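Local coordinates for pyocyanin demethylase (Mycobacterium fortuitum subsp. fortuitum DSM 46621 = ATCC 6841, PDB 5K21) that demethylates the Pseudomonas aeruginosa phenazine pyocyanin as a tautomerizing demethylase, and binds phenazin-1-ol in its pocket and a calcium ion at a separate site, at the interface of chains A and B. Sequence-based numbering; all coordinates share one arbitrary frame. Chains: chain A/B, Pyocyanin demethylase.

Contact 1: the interface of chains A and B. Residues chain A 73, 88, 90; chain B 75-77, 86.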
# COMPACT_ATOMS: atom_id res chain seq x y z
N TYR A 73 0.92 8.15 -6.29
CA TYR A 73 1.44 7.25 -5.27
C TYR A 73 1.47 5.85 -5.88
O TYR A 73 0.42 5.30 -6.21
CB TYR A 73 0.57 7.31 -4.02
CG TYR A 73 0.79 6.18 -3.04
CD1 TYR A 73 2.06 5.87 -2.60
CD2 TYR A 73 -0.27 5.44 -2.56
CE1 TYR A 73 2.27 4.83 -1.71
CE2 TYR A 73 -0.07 4.40 -1.65
CZ TYR A 73 1.20 4.10 -1.24
OH TYR A 73 1.42 3.07 -0.34
N ARG A 88 8.19 2.02 -3.53
CA ARG A 88 7.07 2.94 -3.52
C ARG A 88 7.56 4.31 -3.95
O ARG A 88 8.74 4.66 -3.77
CB ARG A 88 6.39 3.01 -2.15
CG ARG A 88 7.26 3.53 -1.05
CD ARG A 88 6.54 3.36 0.27
NE ARG A 88 5.48 4.33 0.51
CZ ARG A 88 4.50 4.15 1.40
NH1 ARG A 88 4.44 3.02 2.10
NH2 ARG A 88 3.62 5.10 1.63
N LEU A 90 6.20 8.63 -4.74
CA LEU A 90 5.23 9.71 -4.87
C LEU A 90 5.91 10.69 -5.83
O LEU A 90 6.76 11.49 -5.42
CB LEU A 90 4.88 10.34 -3.53
CG LEU A 90 3.87 11.48 -3.63
CD1 LEU A 90 2.50 10.90 -3.96
CD2 LEU A 90 3.84 12.29 -2.34
N GLU B 75 -2.74 4.60 3.67
CA GLU B 75 -1.33 4.71 3.34
C GLU B 75 -1.04 6.15 2.96
O GLU B 75 -1.79 6.77 2.20
CB GLU B 75 -0.95 3.80 2.16
CG GLU B 75 -0.74 2.33 2.49
CD GLU B 75 0.64 2.03 3.06
OE1 GLU B 75 1.43 2.98 3.30
OE2 GLU B 75 0.95 0.83 3.25
N LEU B 76 0.08 6.68 3.47
CA LEU B 76 0.43 8.07 3.30
C LEU B 76 1.91 8.18 3.00
O LEU B 76 2.72 7.50 3.63
CB LEU B 76 0.11 8.87 4.58
CG LEU B 76 0.41 10.37 4.61
CD1 LEU B 76 -0.54 11.10 3.66
CD2 LEU B 76 0.26 10.89 6.03
N THR B 77 2.25 9.05 2.06
CA THR B 77 3.63 9.45 1.80
C THR B 77 3.75 10.95 1.94
O THR B 77 3.05 11.70 1.25
CB THR B 77 4.12 9.03 0.42
OG1 THR B 77 4.06 7.62 0.31
CG2 THR B 77 5.57 9.51 0.18
N PHE B 86 6.96 7.64 5.28
CA PHE B 86 5.90 6.69 4.96
C PHE B 86 5.13 6.33 6.22
O PHE B 86 5.73 6.05 7.26
CB PHE B 86 6.47 5.41 4.36
CG PHE B 86 7.43 5.66 3.25
CD1 PHE B 86 7.14 6.58 2.27
CD2 PHE B 86 8.62 4.97 3.20
CE1 PHE B 86 8.03 6.82 1.25
CE2 PHE B 86 9.52 5.20 2.19
CZ PHE B 86 9.24 6.11 1.21
O HOH W 1 5.55 6.54 -1.71

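Contact 2: the interface of chains A and B. Residues chain A 36, 63-66; chain B 22-23, 43.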
# COMPACT_ATOMS: atom_id res chain seq x y z
N VAL A 36 -7.37 13.44 -9.87
CA VAL A 36 -7.20 12.78 -8.59
C VAL A 36 -8.17 11.62 -8.48
O VAL A 36 -9.37 11.77 -8.77
CB VAL A 36 -7.38 13.79 -7.45
CG1 VAL A 36 -8.74 14.43 -7.51
CG2 VAL A 36 -7.11 13.11 -6.11
N THR A 63 -2.73 11.12 -7.06
CA THR A 63 -3.04 11.90 -5.88
C THR A 63 -3.24 13.37 -6.16
O THR A 63 -3.90 14.07 -5.39
CB THR A 63 -1.91 11.74 -4.87
OG1 THR A 63 -0.67 12.15 -5.48
CG2 THR A 63 -1.85 10.28 -4.42
N ASN A 64 -2.65 13.86 -7.24
CA ASN A 64 -2.68 15.28 -7.56
C ASN A 64 -2.36 15.43 -9.04
O ASN A 64 -1.32 14.95 -9.49
CB ASN A 64 -1.68 16.03 -6.70
CG ASN A 64 -1.85 17.52 -6.78
OD1 ASN A 64 -1.41 18.15 -7.74
ND2 ASN A 64 -2.51 18.10 -5.78
N VAL A 65 -3.24 16.09 -9.78
CA VAL A 65 -3.04 16.27 -11.22
C VAL A 65 -3.23 17.74 -11.50
O VAL A 65 -4.27 18.32 -11.16
CB VAL A 65 -4.00 15.42 -12.07
CG1 VAL A 65 -3.70 15.62 -13.57
CG2 VAL A 65 -3.90 13.97 -11.65
N THR A 66 -2.21 18.36 -12.06
CA THR A 66 -2.29 19.69 -12.64
C THR A 66 -1.90 19.57 -14.11
O THR A 66 -1.41 18.53 -14.54
CB THR A 66 -1.35 20.66 -11.93
OG1 THR A 66 -0.01 20.23 -12.17
CG2 THR A 66 -1.61 20.69 -10.43
N ASP B 22 -5.39 19.36 -0.70
CA ASP B 22 -5.10 19.93 -2.02
C ASP B 22 -6.11 19.40 -3.04
O ASP B 22 -6.97 20.14 -3.50
CB ASP B 22 -3.67 19.59 -2.44
CG ASP B 22 -3.22 20.31 -3.67
OD1 ASP B 22 -4.06 20.87 -4.41
OD2 ASP B 22 -1.99 20.31 -3.92
N GLN B 23 -6.00 18.12 -3.40
CA GLN B 23 -6.99 17.48 -4.26
C GLN B 23 -7.44 16.19 -3.59
O GLN B 23 -6.65 15.49 -2.96
CB GLN B 23 -6.44 17.17 -5.66
CG GLN B 23 -6.03 18.40 -6.43
CD GLN B 23 -5.48 18.11 -7.81
OE1 GLN B 23 -5.50 16.98 -8.26
NE2 GLN B 23 -4.99 19.15 -8.49
N SER B 43 -4.27 14.35 -1.80
CA SER B 43 -2.99 15.02 -1.69
C SER B 43 -3.20 16.23 -0.79
O SER B 43 -4.31 16.77 -0.71
CB SER B 43 -2.43 15.46 -3.05
OG SER B 43 -3.37 16.24 -3.79
O HOH W 2 -7.21 16.35 -10.26

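Contact 1: the interface of chains A and B
A:Arg88 reaches from strand 83-90 onto strands 70-80 and 83-92 of chain B, where it meets B:Thr77 and B:Glu75 on the first and B:Phe86 on the second; the strands belong to the barrel of the allene oxide cyclase-like family. The whole A/B interface departs from exact two-fold symmetry. From CB the A:Arg88 chain leaves with CG between the backbone N and the carbonyl carbon (chi1 64°), and CG lies 4.0 Å from CZ of the B:Phe86 ring. A:Arg88 CD then sits over the middle of the B:Phe86 ring, 3.7 Å from its centroid, as a CH-pi contact. A bend at chi3 (-77°) carries the guanidinium on along the aromatic side chain, its plane 23° from the ring. NE bonds to a water that also binds B:Thr77 OG1. B:Phe86 CB lies below the centre of the guanidinium, and the phenol oxygen of A:Tyr73 lies on the opposite face, toward the rim. At the tip the two amino groups part. A:Arg88 NH2 gives a nearly straight hydrogen bond, in the guanidinium plane, to the B:Thr77 hydroxyl OG1 at 2.9 Å. A:Arg88 NH1 forms a longer salt bridge to the B:Glu75 carboxylate oxygen OE1 at 3.2 Å, met from above the carboxylate plane; B:Glu75 is poorly ordered, which makes this arm less certain. A:Tyr73 OH rests on B:Glu75 CB at 3.5 Å, and A:Leu90 CB touches the methyl CG2 of B:Thr77 at 3.9 Å.

Contact 2: the interface of chains A and B
B:Gln23 lays its side-chain amide against the backbone of A:Val65 in a two-bond amide-to-peptide pairing, joining strand 13-27 of one allene oxide cyclase-like barrel to the end of strand 51-66 in the next. The carbonyl oxygen B:Gln23 OE1 accepts from A:Val65 N at 2.9 Å, while B:Gln23 NE2 donates to A:Val65 O at 2.9 Å. Both bonds are fairly straight at hydrogen, but NE2 approaches from above the A:Val65 carbonyl plane. An extended chain beyond CG (chi2 -180°) gives B:Gln23 the span to reach that peptide. The tightly packed part lies beside it, where the amide of A:Asn64 stacks on that of B:Gln23 with their planes 18° apart. With chi1 at -169° the A:Asn64 amide swings away from its backbone N toward chain B, and there A:Asn64 ND2 donates in its own amide plane to B:Ser43 OG at 2.9 Å. B:Ser43 OG in turn donates to A:Thr63 O at 2.7 Å, from above the carbonyl plane, and accepts a longer bond from B:Gln23 N. This hydroxyl thus ties the two chains together and also helps to position the base of the glutamine. A:Asn64 CB and B:Ser43 CB pack at 3.8 Å. The looser side faces A:Val36, where A:Val36 CB meets B:Gln23 CB at 3.9 Å. There a water joins A:Val36 N to B:Gln23 OE1, giving that oxygen a second partner. B:Asp22 OD2 also lies near A:Asn64 ND2, but the N-H points elsewhere, so the two are close without a hydrogen bond.

About 13 Å separates the C-alpha centres of contact 1 and contact 2, two patches of the same A/B interface. They share no residue and use different strands: contact 1 draws on 69-80 and 83-90 of chain A and on 70-80 and 83-92 of chain B, contact 2 on 51-66 with the loop holding A:Val36 and on 13-27 and 39-48 of chain B. Contact 1 sets equivalent strands together through different residues, whereas contact 2 joins different strands. Such pairing could suit repetition round the deposited three-chain assembly, although the structure alone does not show the state in solution.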